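Local coordinates for 2-hydroxyisobutanoyl-CoA mutase large subunit (Aquincola tertiaricarbonis, PDB 4R3U), which works with a cobalamin-binding small subunit to interconvert 2-hydroxyisobutyryl-CoA and (S)-3-hydroxybutyryl-CoA, a B12-dependent rearrangement of the carbon skeleton, at residues F49-D54 with F306-A311; G107-K112 with A502-S507; A268-A273 with Q452-K457; A347-P352 with V358-L363. One frame throughout, in Å; residues are numbered along the deposited sequence.

Contact 1 (F49-D54 with F306-A311); sequences FHTIGD and FFEEVA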
loop_
_atom_site.group_PDB
_atom_site.type_symbol
_atom_site.label_atom_id
_atom_site.label_comp_id
_atom_site.label_asym_id
_atom_site.label_seq_id
_atom_site.Cartn_x
_atom_site.Cartn_y
_atom_site.Cartn_z
ATOM N N PHE A 49 -5.099 -18.225 15.867
ATOM C CA PHE A 49 -4.352 -17.421 14.916
ATOM C C PHE A 49 -3.171 -16.777 15.652
ATOM O O PHE A 49 -3.208 -16.615 16.878
ATOM C CB PHE A 49 -5.246 -16.359 14.257
ATOM C CG PHE A 49 -6.293 -16.880 13.287
ATOM C CD1 PHE A 49 -7.518 -17.348 13.743
ATOM C CD2 PHE A 49 -6.085 -16.819 11.920
ATOM C CE1 PHE A 49 -8.508 -17.750 12.850
ATOM C CE2 PHE A 49 -7.064 -17.253 11.030
ATOM C CZ PHE A 49 -8.282 -17.679 11.498
ATOM N N HIS A 50 -2.104 -16.478 14.920
ATOM C CA HIS A 50 -0.893 -15.897 15.500
ATOM C C HIS A 50 -0.391 -14.834 14.572
ATOM O O HIS A 50 -0.678 -14.900 13.380
ATOM C CB HIS A 50 0.229 -16.956 15.610
ATOM C CG HIS A 50 -0.097 -18.127 16.467
ATOM N ND1 HIS A 50 0.375 -18.224 17.759
ATOM C CD2 HIS A 50 -0.819 -19.230 16.178
ATOM C CE1 HIS A 50 -0.094 -19.370 18.222
ATOM N NE2 HIS A 50 -0.822 -20.004 17.308
ATOM N N THR A 51 0.434 -13.921 15.076
ATOM C CA THR A 51 1.096 -12.943 14.235
ATOM C C THR A 51 2.253 -13.729 13.480
ATOM O O THR A 51 2.458 -14.931 13.745
ATOM C CB THR A 51 1.670 -11.816 15.117
ATOM O OG1 THR A 51 2.479 -12.371 16.152
ATOM C CG2 THR A 51 0.628 -10.942 15.723
ATOM N N ILE A 52 2.986 -13.082 12.553
ATOM C CA ILE A 52 4.095 -13.754 11.844
ATOM C C ILE A 52 5.194 -14.036 12.881
ATOM O O ILE A 52 5.813 -15.097 12.866
ATOM C CB ILE A 52 4.601 -12.923 10.641
ATOM C CG1 ILE A 52 3.518 -12.800 9.544
ATOM C CG2 ILE A 52 5.924 -13.477 10.075
ATOM C CD1 ILE A 52 3.776 -11.728 8.429
ATOM N N GLY A 53 5.328 -13.130 13.841
ATOM C CA GLY A 53 6.271 -13.240 14.948
ATOM C C GLY A 53 5.865 -14.193 16.055
ATOM O O GLY A 53 6.468 -14.167 17.126
ATOM N N ASP A 54 4.850 -15.055 15.780
ATOM C CA ASP A 54 4.330 -16.124 16.648
ATOM C C ASP A 54 3.640 -15.725 17.958
ATOM O O ASP A 54 3.580 -16.517 18.900
ATOM C CB ASP A 54 5.376 -17.224 16.865
ATOM C CG ASP A 54 5.304 -18.392 15.921
ATOM O OD1 ASP A 54 4.688 -18.249 14.835
ATOM O OD2 ASP A 54 5.898 -19.441 16.242
ATOM N N PHE A 306 1.489 -6.147 9.583
ATOM C CA PHE A 306 1.102 -4.752 9.712
ATOM C C PHE A 306 0.993 -4.209 11.149
ATOM O O PHE A 306 1.695 -3.252 11.479
ATOM C CB PHE A 306 -0.163 -4.474 8.878
ATOM C CG PHE A 306 -0.520 -3.015 8.782
ATOM C CD1 PHE A 306 0.142 -2.180 7.886
ATOM C CD2 PHE A 306 -1.518 -2.471 9.592
ATOM C CE1 PHE A 306 -0.171 -0.824 7.806
ATOM C CE2 PHE A 306 -1.855 -1.120 9.494
ATOM C CZ PHE A 306 -1.176 -0.302 8.602
ATOM N N PHE A 307 0.131 -4.822 11.986
ATOM C CA PHE A 307 -0.092 -4.385 13.366
ATOM C C PHE A 307 0.982 -4.759 14.339
ATOM O O PHE A 307 1.344 -3.914 15.171
ATOM C CB PHE A 307 -1.469 -4.764 13.879
ATOM C CG PHE A 307 -2.564 -4.011 13.168
ATOM C CD1 PHE A 307 -2.740 -2.646 13.379
ATOM C CD2 PHE A 307 -3.394 -4.654 12.262
ATOM C CE1 PHE A 307 -3.748 -1.949 12.722
ATOM C CE2 PHE A 307 -4.393 -3.951 11.604
ATOM C CZ PHE A 307 -4.571 -2.604 11.850
ATOM N N GLU A 308 1.554 -5.986 14.199
ATOM C CA GLU A 308 2.666 -6.451 15.033
ATOM C C GLU A 308 3.906 -5.501 14.964
ATOM O O GLU A 308 4.517 -5.203 15.989
ATOM C CB GLU A 308 3.039 -7.862 14.635
ATOM C CG GLU A 308 4.346 -8.369 15.201
ATOM C CD GLU A 308 4.514 -9.853 14.963
ATOM O OE1 GLU A 308 4.636 -10.264 13.782
ATOM O OE2 GLU A 308 4.428 -10.609 15.960
ATOM N N GLU A 309 4.248 -5.032 13.760
ATOM C CA GLU A 309 5.368 -4.126 13.504
ATOM C C GLU A 309 5.178 -2.781 14.164
ATOM O O GLU A 309 6.108 -2.293 14.765
ATOM C CB GLU A 309 5.625 -4.012 11.984
ATOM C CG GLU A 309 6.224 -5.296 11.445
ATOM C CD GLU A 309 7.561 -5.654 12.082
ATOM O OE1 GLU A 309 8.507 -4.846 11.954
ATOM O OE2 GLU A 309 7.666 -6.734 12.709
ATOM N N VAL A 310 3.956 -2.242 14.154
ATOM C CA VAL A 310 3.591 -0.996 14.835
ATOM C C VAL A 310 3.702 -1.190 16.373
ATOM O O VAL A 310 4.295 -0.357 17.062
ATOM C CB VAL A 310 2.173 -0.516 14.410
ATOM C CG1 VAL A 310 1.752 0.718 15.194
ATOM C CG2 VAL A 310 2.104 -0.249 12.902
ATOM N N ALA A 311 3.159 -2.305 16.887
ATOM C CA ALA A 311 3.194 -2.654 18.304
ATOM C C ALA A 311 4.655 -2.755 18.783
ATOM O O ALA A 311 4.984 -2.275 19.869
ATOM C CB ALA A 311 2.500 -3.984 18.511
#
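Glu308 presents both carboxylate oxygens to the turn at Thr51-Asp54. The hydroxyl Thr51 OG1 donates to Glu308 OE2 over 2.6 Å, approaching from above the carboxylate plane, 48° out of it. Glu308 OE1 takes the backbone N-H of Gly53 with its syn lone pair; the distance from Gly53 N is 2.9 Å and the angle at hydrogen 147°. With CG anti to the backbone N (chi1 168°) and the chain extended beyond it, the glutamate projects from the first turn of helix 306-327 toward the type I turn. That turn is closed by Asp54 N bonding to Thr51 O at 3.1 Å and lies in the connection between strands 49-50 and 56-57.

Tyr429 adds a hydroxyl bond to Glu308 OE2, and Thr51 OG1 is also bonded to the N-H of Phe55. Apolar contact is slight: Thr51 CG2 comes 4.1 Å from Glu308 CB. Thr51 also packs on Tyr421 of helix 420-442, while Ile52 packs on Glu406 of the second subunit. The buried carboxylate, gripped by two hydroxyls and a peptide N-H, is thus well provided with donors, which would be expected to favour its ionised form and to tie the turn to a helix of the barrel.

Contact 2 (G107-K112 with A502-S507); sequences GEDTNK and AERQIS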
loop_
_atom_site.group_PDB
_atom_site.type_symbol
_atom_site.label_atom_id
_atom_site.label_comp_id
_atom_site.label_asym_id
_atom_site.label_seq_id
_atom_site.Cartn_x
_atom_site.Cartn_y
_atom_site.Cartn_z
ATOM N N GLY A 107 33.145 6.756 -5.991
ATOM C CA GLY A 107 32.493 7.903 -5.373
ATOM C C GLY A 107 31.629 8.687 -6.336
ATOM O O GLY A 107 30.456 8.952 -6.041
ATOM N N GLU A 108 32.194 8.990 -7.531
ATOM C CA GLU A 108 31.559 9.703 -8.659
ATOM C C GLU A 108 30.279 9.047 -9.106
ATOM O O GLU A 108 29.313 9.749 -9.395
ATOM C CB GLU A 108 32.507 9.754 -9.864
ATOM C CG GLU A 108 33.780 10.535 -9.619
ATOM C CD GLU A 108 34.981 9.689 -9.259
ATOM O OE1 GLU A 108 34.795 8.615 -8.646
ATOM O OE2 GLU A 108 36.112 10.092 -9.611
ATOM N N ASP A 109 30.270 7.694 -9.175
ATOM C CA ASP A 109 29.119 6.905 -9.582
ATOM C C ASP A 109 27.937 7.063 -8.600
ATOM O O ASP A 109 26.825 7.414 -9.019
ATOM C CB ASP A 109 29.518 5.429 -9.814
ATOM C CG ASP A 109 30.605 5.245 -10.866
ATOM O OD1 ASP A 109 30.600 6.000 -11.869
ATOM O OD2 ASP A 109 31.459 4.344 -10.691
ATOM N N THR A 110 28.196 6.843 -7.303
ATOM C CA THR A 110 27.216 6.980 -6.206
ATOM C C THR A 110 26.791 8.451 -6.032
ATOM O O THR A 110 25.638 8.704 -5.688
ATOM C CB THR A 110 27.772 6.322 -4.914
ATOM O OG1 THR A 110 28.043 4.959 -5.208
ATOM C CG2 THR A 110 26.801 6.378 -3.760
ATOM N N ASN A 111 27.712 9.414 -6.289
ATOM C CA ASN A 111 27.411 10.850 -6.219
ATOM C C ASN A 111 26.316 11.233 -7.237
ATOM O O ASN A 111 25.445 12.034 -6.913
ATOM C CB ASN A 111 28.676 11.682 -6.463
ATOM C CG ASN A 111 28.454 13.164 -6.462
ATOM O OD1 ASN A 111 28.379 13.790 -7.518
ATOM N ND2 ASN A 111 28.339 13.757 -5.280
ATOM N N LYS A 112 26.367 10.651 -8.459
ATOM C CA LYS A 112 25.391 10.850 -9.531
ATOM C C LYS A 112 23.997 10.359 -9.040
ATOM O O LYS A 112 23.000 11.081 -9.200
ATOM C CB LYS A 112 25.855 10.119 -10.816
ATOM C CG LYS A 112 24.922 10.283 -12.035
ATOM C CD LYS A 112 25.122 9.192 -13.092
ATOM C CE LYS A 112 24.039 8.109 -13.124
ATOM N NZ LYS A 112 24.382 6.885 -12.336
ATOM N N ALA A 502 37.100 -1.403 -10.963
ATOM C CA ALA A 502 38.364 -1.790 -10.311
ATOM C C ALA A 502 39.563 -0.962 -10.807
ATOM O O ALA A 502 40.178 -0.273 -9.990
ATOM C CB ALA A 502 38.628 -3.284 -10.436
ATOM N N GLU A 503 39.807 -0.926 -12.147
ATOM C CA GLU A 503 40.875 -0.153 -12.775
ATOM C C GLU A 503 40.857 1.324 -12.317
ATOM O O GLU A 503 41.884 1.840 -11.872
ATOM C CB GLU A 503 40.753 -0.270 -14.311
ATOM C CG GLU A 503 41.855 0.412 -15.121
ATOM C CD GLU A 503 41.500 1.791 -15.659
ATOM O OE1 GLU A 503 40.381 1.952 -16.202
ATOM O OE2 GLU A 503 42.347 2.711 -15.544
ATOM N N ARG A 504 39.664 1.971 -12.388
ATOM C CA ARG A 504 39.434 3.371 -12.027
ATOM C C ARG A 504 39.743 3.666 -10.543
ATOM O O ARG A 504 40.411 4.650 -10.224
ATOM C CB ARG A 504 38.002 3.776 -12.382
ATOM C CG ARG A 504 37.780 4.038 -13.873
ATOM C CD ARG A 504 36.457 4.779 -14.163
ATOM N NE ARG A 504 35.271 3.949 -13.942
ATOM C CZ ARG A 504 34.445 4.029 -12.899
ATOM N NH1 ARG A 504 34.620 4.963 -11.978
ATOM N NH2 ARG A 504 33.419 3.190 -12.787
ATOM N N GLN A 505 39.269 2.785 -9.657
ATOM C CA GLN A 505 39.426 2.868 -8.210
ATOM C C GLN A 505 40.875 2.664 -7.763
ATOM O O GLN A 505 41.363 3.498 -6.996
ATOM C CB GLN A 505 38.447 1.899 -7.516
ATOM C CG GLN A 505 38.479 1.896 -6.003
ATOM C CD GLN A 505 38.067 3.176 -5.332
ATOM O OE1 GLN A 505 37.229 3.946 -5.825
ATOM N NE2 GLN A 505 38.615 3.381 -4.148
ATOM N N ILE A 506 41.571 1.613 -8.261
ATOM C CA ILE A 506 42.984 1.336 -7.919
ATOM C C ILE A 506 43.880 2.516 -8.332
ATOM O O ILE A 506 44.740 2.942 -7.552
ATOM C CB ILE A 506 43.521 -0.001 -8.498
ATOM C CG1 ILE A 506 42.482 -1.167 -8.537
ATOM C CG2 ILE A 506 44.861 -0.429 -7.885
ATOM C CD1 ILE A 506 42.008 -1.744 -7.321
ATOM N N SER A 507 43.630 3.072 -9.536
ATOM C CA SER A 507 44.342 4.219 -10.101
ATOM C C SER A 507 44.453 5.342 -9.083
ATOM O O SER A 507 45.557 5.852 -8.876
ATOM C CB SER A 507 43.624 4.725 -11.345
ATOM O OG SER A 507 43.697 3.775 -12.392
HETATM O O HOH W 1 35.714 5.770 -5.011
HETATM O O HOH W 2 36.727 7.479 -11.716
#
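Arg504 turns one edge of its guanidinium to Asp109, whose OD2 lies near the guanidinium plane, while the two flat groups themselves stand almost perpendicular, their planes 80° apart. The salt bridge therefore rests on a single carboxylate oxygen: Asp109 OD2 receives Arg504 NH2 at 3.1 Å through its syn lone pair, and a weak second bond from Arg504 NH1 measures 3.5 Å. Another edge position is taken by a water, which accepts from Arg504 NH1 at 3.3 Å and is only weakly linked to Glu108. The two side chains approach from opposite directions, the arginine bending at chi3 (-71°) on its way to the acid.

Helix 107-119 follows strand 97-102 of the TIM barrel, and Asp109 sits in its first turn, where the helix end would be expected to suit a negative charge. Helix 501-515, much later in the chain, is joined to this first turn at the surface by long side chains and waters. The ion pair is part of a wider network: Asp109 OD2 also accepts the N-H of Thr106, Arg504 forms a further salt bridge with Asp498, and Glu108 pairs with Arg508. Beside it a second water joins the helices, accepting from Gly107 N at 2.9 Å and donating to Gln505 OE1 at 2.5 Å. The amide nitrogen of that glutamine is bonded to Asp160.

Contact 3 (A268-A273 with Q452-K457); sequences AAFTLA and QGWFQK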
loop_
_atom_site.group_PDB
_atom_site.type_symbol
_atom_site.label_atom_id
_atom_site.label_comp_id
_atom_site.label_asym_id
_atom_site.label_seq_id
_atom_site.Cartn_x
_atom_site.Cartn_y
_atom_site.Cartn_z
ATOM N N ALA A 268 13.724 -6.824 18.411
ATOM C CA ALA A 268 13.543 -5.829 19.465
ATOM C C ALA A 268 14.433 -6.095 20.682
ATOM O O ALA A 268 15.217 -5.228 21.083
ATOM C CB ALA A 268 12.066 -5.767 19.882
ATOM N N ALA A 269 14.325 -7.295 21.258
ATOM C CA ALA A 269 15.078 -7.680 22.458
ATOM C C ALA A 269 16.583 -7.767 22.286
ATOM O O ALA A 269 17.298 -7.302 23.159
ATOM C CB ALA A 269 14.534 -8.975 23.029
ATOM N N PHE A 270 17.078 -8.338 21.166
ATOM C CA PHE A 270 18.530 -8.464 20.938
ATOM C C PHE A 270 19.203 -7.110 20.669
ATOM O O PHE A 270 20.357 -6.927 21.055
ATOM C CB PHE A 270 18.853 -9.513 19.857
ATOM C CG PHE A 270 18.349 -10.932 20.088
ATOM C CD1 PHE A 270 17.809 -11.313 21.316
ATOM C CD2 PHE A 270 18.453 -11.891 19.091
ATOM C CE1 PHE A 270 17.363 -12.611 21.526
ATOM C CE2 PHE A 270 18.048 -13.204 19.327
ATOM C CZ PHE A 270 17.488 -13.547 20.532
ATOM N N THR A 271 18.454 -6.144 20.099
ATOM C CA THR A 271 18.932 -4.789 19.846
ATOM C C THR A 271 19.061 -4.062 21.183
ATOM O O THR A 271 20.078 -3.385 21.427
ATOM C CB THR A 271 18.018 -4.051 18.854
ATOM O OG1 THR A 271 17.883 -4.842 17.684
ATOM C CG2 THR A 271 18.564 -2.685 18.458
ATOM N N LEU A 272 18.049 -4.223 22.053
ATOM C CA LEU A 272 18.097 -3.649 23.391
ATOM C C LEU A 272 19.218 -4.263 24.240
ATOM O O LEU A 272 19.895 -3.525 24.960
ATOM C CB LEU A 272 16.731 -3.694 24.076
ATOM C CG LEU A 272 15.685 -2.748 23.463
ATOM C CD1 LEU A 272 14.390 -2.807 24.221
ATOM C CD2 LEU A 272 16.197 -1.304 23.382
ATOM N N ALA A 273 19.496 -5.584 24.066
ATOM C CA ALA A 273 20.608 -6.282 24.753
ATOM C C ALA A 273 21.949 -5.629 24.389
ATOM O O ALA A 273 22.785 -5.397 25.264
ATOM C CB ALA A 273 20.608 -7.765 24.396
ATOM N N GLN A 452 28.989 -17.776 22.889
ATOM C CA GLN A 452 28.353 -19.106 22.987
ATOM C C GLN A 452 27.475 -19.384 21.725
ATOM O O GLN A 452 26.961 -20.495 21.571
ATOM C CB GLN A 452 27.475 -19.208 24.262
ATOM C CG GLN A 452 28.223 -19.260 25.612
ATOM C CD GLN A 452 27.307 -19.063 26.832
ATOM O OE1 GLN A 452 26.107 -19.388 26.816
ATOM N NE2 GLN A 452 27.847 -18.529 27.931
ATOM N N GLY A 453 27.273 -18.353 20.887
ATOM C CA GLY A 453 26.440 -18.394 19.689
ATOM C C GLY A 453 24.957 -18.529 19.976
ATOM O O GLY A 453 24.206 -19.028 19.132
ATOM N N TRP A 454 24.529 -18.082 21.170
ATOM C CA TRP A 454 23.166 -18.169 21.682
ATOM C C TRP A 454 22.127 -17.369 20.876
ATOM O O TRP A 454 21.031 -17.884 20.609
ATOM C CB TRP A 454 23.154 -17.772 23.167
ATOM C CG TRP A 454 21.828 -17.891 23.871
ATOM C CD1 TRP A 454 21.332 -18.988 24.513
ATOM C CD2 TRP A 454 20.885 -16.830 24.102
ATOM N NE1 TRP A 454 20.134 -18.680 25.120
ATOM C CE2 TRP A 454 19.841 -17.362 24.887
ATOM C CE3 TRP A 454 20.832 -15.474 23.729
ATOM C CZ2 TRP A 454 18.762 -16.587 25.314
ATOM C CZ3 TRP A 454 19.750 -14.710 24.130
ATOM C CH2 TRP A 454 18.738 -15.261 24.928
ATOM N N PHE A 455 22.451 -16.113 20.535
ATOM C CA PHE A 455 21.584 -15.217 19.775
ATOM C C PHE A 455 21.375 -15.775 18.403
ATOM O O PHE A 455 20.239 -15.906 17.962
ATOM C CB PHE A 455 22.213 -13.805 19.670
ATOM C CG PHE A 455 22.283 -13.059 20.986
ATOM C CD1 PHE A 455 21.148 -12.447 21.523
ATOM C CD2 PHE A 455 23.477 -12.974 21.694
ATOM C CE1 PHE A 455 21.212 -11.768 22.742
ATOM C CE2 PHE A 455 23.545 -12.255 22.885
ATOM C CZ PHE A 455 22.413 -11.660 23.406
ATOM N N GLN A 456 22.492 -16.112 17.744
ATOM C CA GLN A 456 22.621 -16.665 16.396
ATOM C C GLN A 456 21.841 -17.992 16.271
ATOM O O GLN A 456 21.216 -18.215 15.238
ATOM C CB GLN A 456 24.118 -16.857 16.008
ATOM C CG GLN A 456 25.057 -15.628 16.254
ATOM C CD GLN A 456 25.721 -15.485 17.647
ATOM O OE1 GLN A 456 25.081 -15.207 18.679
ATOM N NE2 GLN A 456 27.056 -15.569 17.691
ATOM N N LYS A 457 21.839 -18.842 17.316
ATOM C CA LYS A 457 21.122 -20.119 17.270
ATOM C C LYS A 457 19.624 -19.888 17.312
ATOM O O LYS A 457 18.874 -20.599 16.638
ATOM C CB LYS A 457 21.591 -21.093 18.357
ATOM C CG LYS A 457 22.887 -21.813 17.980
ATOM C CD LYS A 457 23.585 -22.468 19.196
ATOM C CE LYS A 457 24.936 -23.049 18.850
ATOM N NZ LYS A 457 25.695 -23.441 20.069
#
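Phe270 and Phe455 each carry CG beside the backbone N and anti to the carbonyl carbon, with chi1 of -58° and -68°, and these torsions send the two rings past each other from facing helices. Trp454 takes the other course, its CG anti to the backbone N, which brings the indole over one face of the neighbouring Phe455 ring. The result is an edge-to-face pair in which the edge of Phe455 points into the face of Phe270, with planes 80° apart and centroids 4.8 Å apart. Phe455 CD1 stands over the middle of the Phe270 ring and is 3.5 Å from Phe270 CG, close enough for its C-H to be directed at the pi cloud.

Helix 264-283 leads from strand 252-253 to strand 298-302 of the TIM barrel, and helix 454-472 packs against it through this aromatic cluster. Gly453, with positive phi, ends helix 446-451 in a Schellman motif and serves as the N-cap position of helix 454-472, placing both aromatics in the first turn. Trp454 CE3 lies 3.7 Å above the plane of the Phe455 ring, over its centre, so that the phenylalanine has indole on a face and Phe270 at an edge. The indole reaches Phe270 as well, obliquely, with Trp454 CZ3 4.1 Å from Phe270 CE1. A looser contact joins Ala273 CB to Phe455 CE1 at 4.4 Å.

Contact 4 (A347-P352 with V358-L363); sequences ATLTKP and VVRTSL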
loop_
_atom_site.group_PDB
_atom_site.type_symbol
_atom_site.label_atom_id
_atom_site.label_comp_id
_atom_site.label_asym_id
_atom_site.label_seq_id
_atom_site.Cartn_x
_atom_site.Cartn_y
_atom_site.Cartn_z
ATOM N N ALA A 347 13.363 -9.170 2.881
ATOM C CA ALA A 347 13.126 -10.607 2.899
ATOM C C ALA A 347 11.669 -11.029 2.492
ATOM O O ALA A 347 11.452 -12.212 2.148
ATOM C CB ALA A 347 13.515 -11.196 4.254
ATOM N N THR A 348 10.696 -10.074 2.511
ATOM C CA THR A 348 9.303 -10.344 2.122
ATOM C C THR A 348 9.069 -10.223 0.600
ATOM O O THR A 348 8.027 -10.654 0.087
ATOM C CB THR A 348 8.340 -9.419 2.819
ATOM O OG1 THR A 348 8.599 -8.099 2.389
ATOM C CG2 THR A 348 8.379 -9.526 4.320
ATOM N N LEU A 349 10.007 -9.578 -0.098
ATOM C CA LEU A 349 9.926 -9.280 -1.519
ATOM C C LEU A 349 10.363 -10.451 -2.379
ATOM O O LEU A 349 11.218 -11.241 -1.972
ATOM C CB LEU A 349 10.688 -7.978 -1.845
ATOM C CG LEU A 349 10.375 -6.729 -0.967
ATOM C CD1 LEU A 349 11.056 -5.509 -1.508
ATOM C CD2 LEU A 349 8.902 -6.418 -0.925
ATOM N N THR A 350 9.748 -10.576 -3.562
ATOM C CA THR A 350 9.945 -11.706 -4.483
ATOM C C THR A 350 10.552 -11.399 -5.843
ATOM O O THR A 350 10.432 -10.287 -6.344
ATOM C CB THR A 350 8.610 -12.492 -4.672
ATOM O OG1 THR A 350 7.686 -11.660 -5.339
ATOM C CG2 THR A 350 7.990 -12.962 -3.357
ATOM N N LYS A 351 11.197 -12.423 -6.437
ATOM C CA LYS A 351 11.718 -12.450 -7.801
ATOM C C LYS A 351 10.483 -12.732 -8.704
ATOM O O LYS A 351 10.189 -11.886 -9.548
ATOM C CB LYS A 351 12.844 -13.501 -7.989
ATOM C CG LYS A 351 13.583 -13.411 -9.340
ATOM C CD LYS A 351 14.782 -14.349 -9.403
ATOM C CE LYS A 351 15.517 -14.326 -10.732
ATOM N NZ LYS A 351 16.492 -13.200 -10.858
ATOM N N PRO A 352 9.654 -13.790 -8.494
ATOM C CA PRO A 352 8.443 -13.919 -9.329
ATOM C C PRO A 352 7.464 -12.776 -9.056
ATOM O O PRO A 352 7.362 -12.302 -7.905
ATOM C CB PRO A 352 7.850 -15.265 -8.898
ATOM C CG PRO A 352 8.385 -15.531 -7.576
ATOM C CD PRO A 352 9.738 -14.903 -7.516
ATOM N N VAL A 358 5.668 -3.576 -4.872
ATOM C CA VAL A 358 5.211 -2.204 -4.690
ATOM C C VAL A 358 4.132 -2.167 -3.604
ATOM O O VAL A 358 4.199 -1.296 -2.730
ATOM C CB VAL A 358 4.794 -1.542 -6.046
ATOM C CG1 VAL A 358 4.146 -0.155 -5.862
ATOM C CG2 VAL A 358 5.978 -1.469 -6.998
ATOM N N VAL A 359 3.185 -3.149 -3.631
ATOM C CA VAL A 359 2.085 -3.311 -2.660
ATOM C C VAL A 359 2.652 -3.639 -1.268
ATOM O O VAL A 359 2.273 -3.004 -0.299
ATOM C CB VAL A 359 1.046 -4.380 -3.101
ATOM C CG1 VAL A 359 -0.082 -4.554 -2.054
ATOM C CG2 VAL A 359 0.465 -4.071 -4.479
ATOM N N ARG A 360 3.540 -4.635 -1.185
ATOM C CA ARG A 360 4.191 -5.106 0.031
ATOM C C ARG A 360 4.888 -3.965 0.731
ATOM O O ARG A 360 4.671 -3.770 1.924
ATOM C CB ARG A 360 5.228 -6.195 -0.312
ATOM C CG ARG A 360 4.626 -7.502 -0.797
ATOM C CD ARG A 360 5.699 -8.518 -1.088
ATOM N NE ARG A 360 5.127 -9.849 -1.249
ATOM C CZ ARG A 360 5.256 -10.617 -2.320
ATOM N NH1 ARG A 360 5.966 -10.203 -3.361
ATOM N NH2 ARG A 360 4.681 -11.816 -2.353
ATOM N N THR A 361 5.701 -3.196 -0.018
ATOM C CA THR A 361 6.493 -2.045 0.446
ATOM C C THR A 361 5.607 -0.872 0.838
ATOM O O THR A 361 6.006 -0.101 1.697
ATOM C CB THR A 361 7.613 -1.738 -0.569
ATOM O OG1 THR A 361 8.491 -2.858 -0.594
ATOM C CG2 THR A 361 8.406 -0.467 -0.254
ATOM N N SER A 362 4.406 -0.734 0.231
ATOM C CA SER A 362 3.458 0.346 0.590
ATOM C C SER A 362 2.971 0.134 2.027
ATOM O O SER A 362 3.076 1.040 2.850
ATOM C CB SER A 362 2.257 0.365 -0.355
ATOM O OG SER A 362 2.675 0.849 -1.615
ATOM N N LEU A 363 2.500 -1.106 2.329
ATOM C CA LEU A 363 1.989 -1.486 3.635
ATOM C C LEU A 363 3.068 -1.349 4.721
ATOM O O LEU A 363 2.789 -0.797 5.796
ATOM C CB LEU A 363 1.394 -2.915 3.578
ATOM C CG LEU A 363 0.347 -3.148 2.484
ATOM C CD1 LEU A 363 -0.121 -4.565 2.464
ATOM C CD2 LEU A 363 -0.832 -2.187 2.595
#
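Arg360 reaches the loop at Thr348-Thr350, where the carbonyl oxygen of Thr348 overlaps one face of its guanidinium near the rim. Thr348 O is 3.3 Å from Arg360 NE, but the angle is too poor for a hydrogen bond. The hydrogen bond forms near the group's edge, where Arg360 NH1 donates to Thr350 OG1 at 3.0 Å, with an angle of 137° at hydrogen and the hydroxyl tilted 24° from the guanidinium plane. Thr350 OG1 in turn donates a hydrogen bond to Pro352 O at 2.7 Å, nearly in line with the carbonyl, so a single oxygen both receives the arginine and ties Thr350 to Pro352 two residues on. Thr350 CG2 also approaches the guanidinium obliquely, 3.4 Å from Arg360 NH1.

The arginine chain is extended from CG to NE, and Leu349 runs past it in the opposite direction, with Leu349 CD2 3.7 Å from Arg360 CB. Leu349 CD2 is also 3.6 Å from Thr361 OG1, the two side chains crossing at about a right angle. Beyond the loop, Arg360 NH2 bonds to Ile478 O and forms a salt bridge with Glu406 of the second subunit, while NH1 also reaches Asn357. Ala347 touches cobalamin. The loop connects strand 340-344 to helix 357-370, a beta-alpha connection at the C-terminal ends of the strands, where TIM barrels such as this one carry their active sites.

Contacts 1 and 4 are neighbours, with centres about 17 Å apart, and meet where Phe306 CE1 packs on Leu363 O at 3.6 Å; both also touch the second subunit. Contact 3 lies about 20 Å from contact 1, centre to centre, with about 8 Å between nearest atoms. Contact 2 stands apart, on the opposite side of the chain's centre from contact 1, about 43 Å away between centres. Three of the contacts can be placed against the ligands and their sites: contact 4 borders cobalamin directly, the side chain of Asp109 in contact 2 is about 10 Å from 5'-deoxyadenosine, and that of Phe270 in contact 3 is about 10 Å from the side chain of substrate-binding His256.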